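Long-range contacts in putative acyl-CoA thioester hydrolase HI0827 (Haemophilus influenzae, PDB 1YLI), which hydrolyses acyl-coenzyme A thioesters with broad specificity, probably long-chain fatty acyl-CoA among them, and forms a hexamer of hotdog-fold subunits: residues 61-66 with 117-122; 71-76 with 102-107; 78-83 with 94-99. All coordinates share one frame; numbering follows the deposited sequence.

Contact 1 of 3, residues 61-66 with 117-122; sequences VAVESM and AVFTFV. With COA (coenzyme A), chain H.
V63 sets its CG1 methyl over the centre of the F119 ring, 3.4 Å from the ring centroid and 14° off the normal, a CH-pi contact. The torsion explains it: CG1 stands opposite the backbone N (chi1 -157°), which brings this branch over the ring, while CG2 reaches only the CD2-CE2 side. The two residues form a non-hydrogen-bonded antiparallel pair, and their side chains lie side by side; F119 goes on to meet M42 and D43 of helix 35-54, and both touch M39 of the second subunit.

One step along, the pairing slips. The carbonyl of T120 takes two N-H groups, from V61 N to T120 O at 2.8 Å and from A62 N to T120 O at 3.3 Å, both in the carbonyl plane; only the longer one sits on a lone pair. T120 N returns a bond to A62 O. V61 CG1 meets V122 CG2 at 3.5 Å, the two valines crossing at about a right angle, and the same CG1 touches CDP of coenzyme A. The methyl of A62 lies 3.6 Å from N1A of the adenine, and V122 CG2 meets the ribose O4B.

At the far end E64 reaches across to V118: its CG sits between the backbone N and carbonyl carbon (chi1 84°), and the extended chain brings E64 OE2 to V118 N at 2.7 Å, the N-H arriving from above the carboxylate plane. A117 CB touches both CG and CE of M66. Beyond this edge A62, V63 and M66 pair with a strand of the second subunit, so the sheet continues across the interface, as in hotdog-fold dimers. The doubled pairing of V61 and A62 with T120 is a classic beta bulge, here set in the coenzyme A pocket.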
loop_
_atom_site.group_PDB
_atom_site.type_symbol
_atom_site.label_atom_id
_atom_site.label_comp_id
_atom_site.label_asym_id
_atom_site.label_seq_id
_atom_site.Cartn_x
_atom_site.Cartn_y
_atom_site.Cartn_z
ATOM N N VAL B 61 0.355 -18.095 -18.409
ATOM C CA VAL B 61 1.354 -18.265 -19.483
ATOM C C VAL B 61 1.172 -17.333 -20.698
ATOM O O VAL B 61 2.121 -17.085 -21.413
ATOM C CB VAL B 61 1.506 -19.730 -20.001
ATOM C CG1 VAL B 61 1.983 -20.606 -18.873
ATOM C CG2 VAL B 61 0.154 -20.264 -20.637
ATOM N N ALA B 62 -0.040 -16.863 -20.962
ATOM C CA ALA B 62 -0.231 -16.018 -22.129
ATOM C C ALA B 62 -1.376 -15.068 -21.893
ATOM O O ALA B 62 -2.234 -15.323 -21.061
ATOM C CB ALA B 62 -0.456 -16.865 -23.382
ATOM N N VAL B 63 -1.364 -13.945 -22.609
ATOM C CA VAL B 63 -2.515 -13.041 -22.666
ATOM C C VAL B 63 -2.593 -12.582 -24.098
ATOM O O VAL B 63 -1.556 -12.296 -24.735
ATOM C CB VAL B 63 -2.356 -11.783 -21.774
ATOM C CG1 VAL B 63 -3.767 -11.175 -21.403
ATOM C CG2 VAL B 63 -1.643 -12.149 -20.589
ATOM N N GLU B 64 -3.807 -12.479 -24.624
ATOM C CA GLU B 64 -3.921 -12.033 -26.020
ATOM C C GLU B 64 -3.893 -10.477 -26.086
ATOM O O GLU B 64 -3.847 -9.796 -25.039
ATOM C CB GLU B 64 -5.121 -12.738 -26.705
ATOM C CG GLU B 64 -6.430 -12.042 -26.454
ATOM C CD GLU B 64 -7.675 -12.875 -26.857
ATOM O OE1 GLU B 64 -7.625 -13.796 -27.730
ATOM O OE2 GLU B 64 -8.721 -12.572 -26.220
ATOM N N SER B 65 -3.868 -9.890 -27.274
ATOM C CA SER B 65 -3.820 -8.433 -27.388
ATOM C C SER B 65 -5.110 -7.811 -26.814
ATOM O O SER B 65 -6.146 -8.497 -26.758
ATOM C CB SER B 65 -3.674 -8.052 -28.853
ATOM O OG SER B 65 -4.758 -8.578 -29.557
ATOM N N MET B 66 -5.063 -6.525 -26.460
ATOM C CA MET B 66 -6.135 -5.816 -25.774
ATOM C C MET B 66 -6.183 -4.383 -26.269
ATOM O O MET B 66 -5.127 -3.822 -26.464
ATOM C CB MET B 66 -5.671 -5.691 -24.310
ATOM C CG MET B 66 -6.611 -6.079 -23.371
ATOM S SD MET B 66 -5.769 -5.988 -21.790
ATOM C CE MET B 66 -4.715 -7.446 -21.845
ATOM N N ALA B 117 -10.079 -9.589 -22.797
ATOM C CA ALA B 117 -8.969 -10.372 -23.348
ATOM C C ALA B 117 -8.993 -11.760 -22.773
ATOM O O ALA B 117 -9.422 -11.986 -21.644
ATOM C CB ALA B 117 -7.591 -9.689 -23.037
ATOM N N VAL B 118 -8.481 -12.682 -23.553
ATOM C CA VAL B 118 -8.350 -14.062 -23.113
ATOM C C VAL B 118 -7.001 -14.284 -22.461
ATOM O O VAL B 118 -5.926 -14.054 -23.072
ATOM C CB VAL B 118 -8.565 -15.035 -24.297
ATOM C CG1 VAL B 118 -8.341 -16.494 -23.882
ATOM C CG2 VAL B 118 -10.000 -14.886 -24.811
ATOM N N PHE B 119 -7.074 -14.803 -21.246
ATOM C CA PHE B 119 -5.905 -15.227 -20.518
ATOM C C PHE B 119 -5.762 -16.736 -20.601
ATOM O O PHE B 119 -6.757 -17.458 -20.464
ATOM C CB PHE B 119 -6.037 -14.806 -19.048
ATOM C CG PHE B 119 -5.794 -13.341 -18.816
ATOM C CD1 PHE B 119 -6.764 -12.398 -19.154
ATOM C CD2 PHE B 119 -4.611 -12.903 -18.274
ATOM C CE1 PHE B 119 -6.534 -11.032 -18.965
ATOM C CE2 PHE B 119 -4.391 -11.561 -18.071
ATOM C CZ PHE B 119 -5.362 -10.617 -18.421
ATOM N N THR B 120 -4.524 -17.205 -20.811
ATOM C CA THR B 120 -4.226 -18.622 -20.704
ATOM C C THR B 120 -3.468 -18.918 -19.423
ATOM O O THR B 120 -2.368 -18.376 -19.200
ATOM C CB THR B 120 -3.424 -19.134 -21.886
ATOM O OG1 THR B 120 -4.118 -18.758 -23.072
ATOM C CG2 THR B 120 -3.337 -20.671 -21.836
ATOM N N PHE B 121 -4.076 -19.757 -18.585
ATOM C CA PHE B 121 -3.475 -20.170 -17.331
ATOM C C PHE B 121 -3.109 -21.641 -17.422
ATOM O O PHE B 121 -3.687 -22.394 -18.221
ATOM C CB PHE B 121 -4.446 -20.010 -16.172
ATOM C CG PHE B 121 -4.948 -18.614 -15.968
ATOM C CD1 PHE B 121 -4.221 -17.706 -15.196
ATOM C CD2 PHE B 121 -6.176 -18.211 -16.491
ATOM C CE1 PHE B 121 -4.698 -16.431 -14.984
ATOM C CE2 PHE B 121 -6.666 -16.920 -16.273
ATOM C CZ PHE B 121 -5.912 -16.028 -15.530
ATOM N N VAL B 122 -2.144 -22.058 -16.599
ATOM C CA VAL B 122 -1.696 -23.449 -16.563
ATOM C C VAL B 122 -1.740 -23.912 -15.108
ATOM O O VAL B 122 -1.255 -23.212 -14.218
ATOM C CB VAL B 122 -0.272 -23.630 -17.136
ATOM C CG1 VAL B 122 0.217 -25.076 -16.935
ATOM C CG2 VAL B 122 -0.228 -23.318 -18.630
HETATM N N1A COA H . 0.553 -19.811 -25.236
HETATM C C2A COA H . -0.625 -20.499 -25.013
HETATM N N3A COA H . -0.564 -21.730 -24.373
HETATM C C4A COA H . 0.636 -22.240 -23.947
HETATM C C5A COA H . 1.817 -21.545 -24.173
HETATM C C6A COA H . 1.770 -20.322 -24.815
HETATM N N6A COA H . 2.877 -19.579 -24.833
HETATM N N7A COA H . 2.854 -22.249 -23.664
HETATM C C8A COA H . 2.359 -23.391 -23.138
HETATM N N9A COA H . 0.995 -23.401 -23.303
HETATM C C1B COA H . 0.103 -24.476 -22.892
HETATM C C2B COA H . 0.456 -25.808 -23.555
HETATM O O2B COA H . -0.160 -25.978 -24.806
HETATM C C3B COA H . 0.018 -26.834 -22.520
HETATM O O3B COA H . -1.341 -27.122 -22.740
HETATM P P3B COA H . -2.169 -28.430 -22.325
HETATM O O7A COA H . -2.108 -29.339 -23.503
HETATM O O8A COA H . -3.595 -28.014 -22.102
HETATM O O9A COA H . -1.660 -29.109 -21.076
HETATM C C4B COA H . 0.204 -26.081 -21.204
HETATM O O4B COA H . 0.347 -24.700 -21.528
HETATM C C5B COA H . 1.433 -26.574 -20.439
HETATM O O5B COA H . 2.547 -26.552 -21.317
HETATM P P1A COA H . 3.779 -27.551 -21.123
HETATM O O1A COA H . 4.500 -27.684 -22.451
HETATM O O2A COA H . 3.330 -28.893 -20.600
HETATM O O3A COA H . 4.751 -26.861 -20.036
HETATM P P2A COA H . 5.768 -25.694 -20.486
HETATM O O4A COA H . 5.309 -25.151 -21.827
HETATM O O5A COA H . 7.189 -26.166 -20.534
HETATM O O6A COA H . 5.591 -24.568 -19.369
HETATM C CBP COA H . 4.728 -23.478 -17.519
HETATM C CCP COA H . 4.354 -24.233 -18.782
HETATM C CDP COA H . 3.477 -22.860 -16.938
HETATM C CEP COA H . 5.235 -24.495 -16.501
HETATM C CAP COA H . 5.812 -22.407 -17.836
HETATM O OAP COA H . 5.692 -21.773 -19.104
HETATM C C9P COA H . 6.081 -21.391 -16.747
HETATM O O9P COA H . 6.374 -21.825 -15.446
HETATM N N8P COA H . 6.043 -20.103 -17.058
HETATM C C7P COA H . 6.005 -19.077 -16.022
HETATM C C6P COA H . 4.573 -18.731 -15.673
HETATM C C5P COA H . 4.520 -17.588 -14.692
HETATM O O5P COA H . 5.076 -17.674 -13.583
HETATM N N4P COA H . 3.824 -16.518 -15.115
HETATM C C3P COA H . 3.517 -15.341 -14.325
HETATM C C2P COA H . 4.707 -14.416 -14.056
HETATM S S1P COA H . 6.163 -14.752 -15.072
#

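Contact 2 of 3, residues 71-76 with 102-107; sequences PISVGD and KVASEP. With COA (coenzyme A), chain E.
This is a surface contact between two loops of the hotdog fold, a type II beta turn from S73 to D76 meeting the 102-107 loop that leads from strand 91-101 toward strand 111-123. One carboxylate does most of the joining. D76 holds its CG opposite its own carbonyl carbon (chi1 -71°), which swings the acid toward the other loop. There D76 OD1 takes two successive backbone N-H groups: V103 N at 2.7 Å, from above the carboxylate plane, and A104 N at 3.0 Å, nearly in line with the C-O bond. The backbone bond D76 N to S73 O closes the turn, and the side chain that grips 102-107 braces it through OD2 to S73 N. G75, with a positive phi of 102°, has the backbone shape this turn needs, and its carbonyl O lies 3.2 Å from V103 CB. Alongside, the A104 methyl packs on S73 CB. At the start of segment 71-76, P71 touches a bound coenzyme A. Two waters join the acid to K102: one lies between D76 OD2 and K102 NZ, while the second donates to D76 OD1 and accepts from K102 NZ and S105 N.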
loop_
_atom_site.group_PDB
_atom_site.type_symbol
_atom_site.label_atom_id
_atom_site.label_comp_id
_atom_site.label_asym_id
_atom_site.label_seq_id
_atom_site.Cartn_x
_atom_site.Cartn_y
_atom_site.Cartn_z
ATOM N N PRO B 71 -11.467 5.817 -20.768
ATOM C CA PRO B 71 -10.722 5.955 -19.514
ATOM C C PRO B 71 -11.561 5.596 -18.281
ATOM O O PRO B 71 -12.782 5.473 -18.387
ATOM C CB PRO B 71 -10.341 7.430 -19.501
ATOM C CG PRO B 71 -11.370 8.109 -20.387
ATOM C CD PRO B 71 -11.771 7.127 -21.386
ATOM N N ILE B 72 -10.906 5.391 -17.137
ATOM C CA ILE B 72 -11.604 5.138 -15.884
ATOM C C ILE B 72 -11.125 6.230 -14.924
ATOM O O ILE B 72 -9.932 6.605 -14.973
ATOM C CB ILE B 72 -11.232 3.761 -15.361
ATOM C CG1 ILE B 72 -11.567 2.698 -16.435
ATOM C CG2 ILE B 72 -11.949 3.447 -14.020
ATOM C CD1 ILE B 72 -10.968 1.301 -16.099
ATOM N N SER B 73 -12.033 6.766 -14.099
ATOM C CA SER B 73 -11.669 7.712 -13.045
ATOM C C SER B 73 -11.546 7.032 -11.681
ATOM O O SER B 73 -12.211 6.043 -11.393
ATOM C CB SER B 73 -12.744 8.781 -12.896
ATOM O OG SER B 73 -12.856 9.566 -14.056
ATOM N N VAL B 74 -10.680 7.568 -10.836
ATOM C CA VAL B 74 -10.728 7.262 -9.375
ATOM C C VAL B 74 -12.145 7.418 -8.792
ATOM O O VAL B 74 -12.817 8.438 -8.970
ATOM C CB VAL B 74 -9.690 8.127 -8.615
ATOM C CG1 VAL B 74 -9.827 8.033 -7.112
ATOM C CG2 VAL B 74 -8.268 7.656 -9.037
ATOM N N GLY B 75 -12.578 6.375 -8.091
ATOM C CA GLY B 75 -13.894 6.312 -7.481
ATOM C C GLY B 75 -14.852 5.460 -8.289
ATOM O O GLY B 75 -15.891 5.075 -7.770
ATOM N N ASP B 76 -14.547 5.212 -9.572
ATOM C CA ASP B 76 -15.451 4.388 -10.409
ATOM C C ASP B 76 -15.409 2.919 -9.921
ATOM O O ASP B 76 -14.404 2.485 -9.376
ATOM C CB ASP B 76 -15.031 4.423 -11.898
ATOM C CG ASP B 76 -15.287 5.777 -12.586
ATOM O OD1 ASP B 76 -16.070 6.626 -12.099
ATOM O OD2 ASP B 76 -14.703 5.968 -13.690
ATOM N N LYS B 102 -19.865 4.229 -13.730
ATOM C CA LYS B 102 -19.332 5.560 -13.530
ATOM C C LYS B 102 -19.731 6.143 -12.174
ATOM O O LYS B 102 -20.922 6.140 -11.813
ATOM C CB LYS B 102 -19.861 6.470 -14.616
ATOM C CG LYS B 102 -18.786 7.145 -15.364
ATOM C CD LYS B 102 -19.254 7.477 -16.789
ATOM C CE LYS B 102 -18.111 8.140 -17.531
ATOM N NZ LYS B 102 -17.303 8.956 -16.590
ATOM N N VAL B 103 -18.739 6.642 -11.437
ATOM C CA VAL B 103 -19.010 7.355 -10.187
ATOM C C VAL B 103 -18.484 8.810 -10.208
ATOM O O VAL B 103 -19.201 9.720 -9.817
ATOM C CB VAL B 103 -18.404 6.636 -8.982
ATOM C CG1 VAL B 103 -18.521 7.528 -7.733
ATOM C CG2 VAL B 103 -19.086 5.275 -8.780
ATOM N N ALA B 104 -17.254 9.019 -10.679
ATOM C CA ALA B 104 -16.603 10.312 -10.482
ATOM C C ALA B 104 -17.196 11.425 -11.335
ATOM O O ALA B 104 -17.336 12.587 -10.877
ATOM C CB ALA B 104 -15.091 10.208 -10.670
ATOM N N SER B 105 -17.586 11.062 -12.554
ATOM C CA SER B 105 -18.006 12.029 -13.563
ATOM C C SER B 105 -19.305 11.625 -14.188
ATOM O O SER B 105 -19.637 10.436 -14.225
ATOM C CB SER B 105 -16.958 12.129 -14.689
ATOM O OG SER B 105 -16.188 13.302 -14.527
ATOM N N GLU B 106 -20.016 12.634 -14.702
ATOM C CA GLU B 106 -21.214 12.407 -15.487
ATOM C C GLU B 106 -20.867 11.742 -16.831
ATOM O O GLU B 106 -19.761 11.937 -17.340
ATOM C CB GLU B 106 -22.005 13.712 -15.647
ATOM C CG GLU B 106 -22.572 14.234 -14.307
ATOM C CD GLU B 106 -23.884 13.552 -13.899
ATOM O OE1 GLU B 106 -24.194 12.450 -14.405
ATOM O OE2 GLU B 106 -24.618 14.134 -13.072
ATOM N N PRO B 107 -21.774 10.897 -17.365
ATOM C CA PRO B 107 -23.051 10.566 -16.722
ATOM C C PRO B 107 -22.865 9.530 -15.593
ATOM O O PRO B 107 -22.342 8.437 -15.828
ATOM C CB PRO B 107 -23.912 10.020 -17.880
ATOM C CG PRO B 107 -22.947 9.591 -18.955
ATOM C CD PRO B 107 -21.575 10.159 -18.631
HETATM N N1A COA E . -4.478 0.616 -31.479
HETATM C C2A COA E . -3.419 1.396 -31.873
HETATM N N3A COA E . -3.609 2.726 -32.106
HETATM C C4A COA E . -4.836 3.254 -31.913
HETATM C C5A COA E . -5.910 2.472 -31.526
HETATM C C6A COA E . -5.721 1.128 -31.290
HETATM N N6A COA E . -6.728 0.307 -31.031
HETATM N N7A COA E . -7.001 3.245 -31.458
HETATM C C8A COA E . -6.628 4.509 -31.775
HETATM N N9A COA E . -5.290 4.520 -32.070
HETATM C C1B COA E . -4.466 5.681 -32.455
HETATM C C2B COA E . -5.009 6.424 -33.665
HETATM O O2B COA E . -4.713 5.815 -34.901
HETATM C C3B COA E . -4.326 7.764 -33.471
HETATM O O3B COA E . -2.964 7.670 -33.834
HETATM P P3B COA E . -2.092 8.907 -34.369
HETATM O O7A COA E . -2.428 9.013 -35.848
HETATM O O8A COA E . -0.627 8.669 -34.209
HETATM O O9A COA E . -2.524 10.208 -33.743
HETATM C C4B COA E . -4.356 7.926 -31.958
HETATM O O4B COA E . -4.526 6.635 -31.438
HETATM C C5B COA E . -5.480 8.855 -31.504
HETATM O O5B COA E . -6.673 8.444 -32.145
HETATM P P1A COA E . -7.912 9.440 -32.124
HETATM O O1A COA E . -8.828 9.126 -33.280
HETATM O O2A COA E . -7.433 10.872 -32.090
HETATM O O3A COA E . -8.606 9.276 -30.674
HETATM P P2A COA E . -9.705 8.171 -30.373
HETATM O O4A COA E . -9.346 7.067 -31.346
HETATM O O5A COA E . -11.119 8.684 -30.547
HETATM O O6A COA E . -9.375 7.814 -28.842
HETATM C CBP COA E . -8.078 7.408 -26.903
HETATM C CCP COA E . -8.083 7.408 -28.421
HETATM C CDP COA E . -6.809 6.664 -26.443
HETATM C CEP COA E . -8.052 8.882 -26.507
HETATM C CAP COA E . -9.344 6.691 -26.373
HETATM O OAP COA E . -9.395 5.448 -27.035
HETATM C C9P COA E . -9.264 6.471 -24.877
HETATM O O9P COA E . -9.378 7.586 -24.017
HETATM N N8P COA E . -9.048 5.229 -24.428
HETATM C C7P COA E . -8.789 4.911 -23.022
HETATM C C6P COA E . -7.337 5.188 -22.672
HETATM C C5P COA E . -7.073 4.917 -21.214
HETATM O O5P COA E . -7.501 5.705 -20.357
HETATM N N4P COA E . -6.325 3.838 -20.957
HETATM C C3P COA E . -5.874 3.493 -19.624
HETATM C C2P COA E . -6.427 2.149 -19.190
HETATM S S1P COA E . -8.217 2.221 -19.026
HETATM O O HOH W 1 -15.260 7.054 -15.918
HETATM O O HOH W 2 -16.493 8.736 -13.935
#

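Contact 3 of 3, residues 78-83 with 94-99; sequences VCCYGQ and IKVEVW
Y81 and W99 meet in the closely packed part of this hairpin, toward the end away from its turn, CD1 to CD1 at 3.8 Å, their ring planes at 84°. Beneath them the backbone ladder is regular: C79-W99, Y81-E97 and Q83-K95 are hydrogen-bonded antiparallel pairs, each with two bonds. The other face is apolar and close, with V78 CG1 on V98 CG1 at 3.6 Å and C80 CB against V96 CG1. W99 is also held in its rotation, since its NE1 points almost straight at E97 OE1 (3.0 Å, N-H...O 177°), OE1 lying in the indole plane but met from above the carboxylate plane.

Toward Q83 and K95 the packing gives way to water. These two side chains lie parallel but meet only loosely, Q83 NE2 staying 4.1 Å from K95 CD. One water bridges Q83 NE2 and K95 O; another accepts from Q83 NE2, donates to E97 OE2 and takes a weak bond from K95 NZ. E97 has further partners in R10, by a salt bridge, and K13. Strands 15-21 and 111-123 flank the hairpin in the sheet, while V96 and V98 pack on M42 of helix 35-54, the long helix that the hotdog sheet wraps.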
loop_
_atom_site.group_PDB
_atom_site.type_symbol
_atom_site.label_atom_id
_atom_site.label_comp_id
_atom_site.label_asym_id
_atom_site.label_seq_id
_atom_site.Cartn_x
_atom_site.Cartn_y
_atom_site.Cartn_z
ATOM N N VAL B 78 -15.184 -0.950 -10.818
ATOM C CA VAL B 78 -14.541 -1.715 -11.888
ATOM C C VAL B 78 -14.791 -3.238 -11.662
ATOM O O VAL B 78 -14.478 -3.798 -10.609
ATOM C CB VAL B 78 -13.030 -1.416 -11.969
ATOM C CG1 VAL B 78 -12.402 -2.185 -13.160
ATOM C CG2 VAL B 78 -12.778 0.073 -12.151
ATOM N N CYS B 79 -15.458 -3.864 -12.624
ATOM C CA CYS B 79 -15.882 -5.248 -12.543
ATOM C C CYS B 79 -15.178 -6.107 -13.597
ATOM O O CYS B 79 -15.123 -5.740 -14.784
ATOM C CB CYS B 79 -17.399 -5.369 -12.801
ATOM S SG CYS B 79 -18.410 -4.497 -11.605
ATOM N N CYS B 80 -14.710 -7.278 -13.176
ATOM C CA CYS B 80 -14.108 -8.228 -14.109
ATOM C C CYS B 80 -15.057 -9.399 -14.137
ATOM O O CYS B 80 -15.372 -9.947 -13.094
ATOM C CB CYS B 80 -12.752 -8.696 -13.618
ATOM S SG CYS B 80 -11.482 -7.387 -13.710
ATOM N N TYR B 81 -15.494 -9.751 -15.338
ATOM C CA TYR B 81 -16.322 -10.928 -15.599
ATOM C C TYR B 81 -15.527 -11.979 -16.363
ATOM O O TYR B 81 -14.784 -11.632 -17.242
ATOM C CB TYR B 81 -17.547 -10.529 -16.428
ATOM C CG TYR B 81 -18.579 -9.768 -15.644
ATOM C CD1 TYR B 81 -18.443 -8.393 -15.446
ATOM C CD2 TYR B 81 -19.714 -10.415 -15.122
ATOM C CE1 TYR B 81 -19.390 -7.672 -14.711
ATOM C CE2 TYR B 81 -20.691 -9.696 -14.385
ATOM C CZ TYR B 81 -20.488 -8.315 -14.175
ATOM O OH TYR B 81 -21.402 -7.540 -13.470
ATOM N N GLY B 82 -15.725 -13.267 -16.058
ATOM C CA GLY B 82 -14.944 -14.341 -16.679
ATOM C C GLY B 82 -15.818 -15.415 -17.311
ATOM O O GLY B 82 -16.879 -15.759 -16.769
ATOM N N GLN B 83 -15.376 -15.945 -18.452
ATOM C CA GLN B 83 -15.988 -17.148 -19.049
ATOM C C GLN B 83 -14.876 -18.087 -19.408
ATOM O O GLN B 83 -13.925 -17.682 -20.072
ATOM C CB GLN B 83 -16.725 -16.865 -20.355
ATOM C CG GLN B 83 -17.640 -15.675 -20.429
ATOM C CD GLN B 83 -17.722 -15.186 -21.873
ATOM O OE1 GLN B 83 -18.342 -15.841 -22.704
ATOM N NE2 GLN B 83 -17.054 -14.029 -22.177
ATOM N N ILE B 94 -9.439 -18.383 -20.071
ATOM C CA ILE B 94 -10.527 -17.567 -19.502
ATOM C C ILE B 94 -10.613 -16.210 -20.201
ATOM O O ILE B 94 -9.620 -15.450 -20.249
ATOM C CB ILE B 94 -10.391 -17.408 -17.952
ATOM C CG1 ILE B 94 -10.676 -18.743 -17.275
ATOM C CG2 ILE B 94 -11.395 -16.374 -17.384
ATOM C CD1 ILE B 94 -9.608 -19.049 -16.386
ATOM N N LYS B 95 -11.768 -15.920 -20.791
ATOM C CA LYS B 95 -12.019 -14.561 -21.296
ATOM C C LYS B 95 -12.518 -13.636 -20.181
ATOM O O LYS B 95 -13.476 -13.957 -19.505
ATOM C CB LYS B 95 -12.968 -14.580 -22.490
ATOM C CG LYS B 95 -13.127 -13.249 -23.147
ATOM C CD LYS B 95 -13.793 -13.353 -24.494
ATOM C CE LYS B 95 -13.737 -12.002 -25.229
ATOM N NZ LYS B 95 -14.556 -12.110 -26.492
ATOM N N VAL B 96 -11.848 -12.491 -20.004
ATOM C CA VAL B 96 -12.161 -11.522 -18.970
ATOM C C VAL B 96 -12.611 -10.255 -19.664
ATOM O O VAL B 96 -11.924 -9.763 -20.581
ATOM C CB VAL B 96 -10.948 -11.185 -18.066
ATOM C CG1 VAL B 96 -11.367 -10.159 -16.916
ATOM C CG2 VAL B 96 -10.325 -12.486 -17.462
ATOM N N GLU B 97 -13.799 -9.791 -19.278
ATOM C CA GLU B 97 -14.343 -8.505 -19.738
ATOM C C GLU B 97 -14.259 -7.585 -18.548
ATOM O O GLU B 97 -14.564 -8.011 -17.424
ATOM C CB GLU B 97 -15.821 -8.654 -20.121
ATOM C CG GLU B 97 -16.090 -9.331 -21.444
ATOM C CD GLU B 97 -17.570 -9.357 -21.812
ATOM O OE1 GLU B 97 -18.445 -9.100 -20.933
ATOM O OE2 GLU B 97 -17.855 -9.647 -22.992
ATOM N N VAL B 98 -13.848 -6.339 -18.783
ATOM C CA VAL B 98 -13.806 -5.314 -17.736
ATOM C C VAL B 98 -14.924 -4.339 -17.982
ATOM O O VAL B 98 -15.013 -3.743 -19.061
ATOM C CB VAL B 98 -12.450 -4.602 -17.685
ATOM C CG1 VAL B 98 -12.399 -3.505 -16.546
ATOM C CG2 VAL B 98 -11.401 -5.618 -17.402
ATOM N N TRP B 99 -15.822 -4.224 -17.009
ATOM C CA TRP B 99 -16.918 -3.295 -17.052
ATOM C C TRP B 99 -16.758 -2.239 -15.958
ATOM O O TRP B 99 -16.259 -2.539 -14.844
ATOM C CB TRP B 99 -18.237 -4.037 -16.844
ATOM C CG TRP B 99 -18.600 -4.828 -18.070
ATOM C CD1 TRP B 99 -18.137 -6.059 -18.423
ATOM C CD2 TRP B 99 -19.496 -4.413 -19.099
ATOM N NE1 TRP B 99 -18.734 -6.457 -19.606
ATOM C CE2 TRP B 99 -19.533 -5.439 -20.057
ATOM C CE3 TRP B 99 -20.263 -3.253 -19.309
ATOM C CZ2 TRP B 99 -20.321 -5.361 -21.194
ATOM C CZ3 TRP B 99 -21.039 -3.169 -20.443
ATOM C CH2 TRP B 99 -21.077 -4.219 -21.364
HETATM O O HOH W 3 -16.222 -12.782 -19.733
HETATM O O HOH W 4 -16.920 -11.772 -24.333
#

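How the contacts relate
Contacts 1 and 3 are buried strand pairings within one antiparallel sheet, and they touch directly: F119 N and A117 N probably bond to I94 O and V96 O, linking strand 111-123 to strand 91-101. Contact 2 lies at the surface, with its centre about 27 Å from that of contact 1, and meets contact 3 where I72 packs on V78. Contact 3 pairs its strands in unbroken register, whereas contact 1, on a strand at the edge of the chain's own sheet, is bulged. Contact 2 has no strand ladder and relies on one carboxylate and water. Contacts 1 and 2 each border a different coenzyme A.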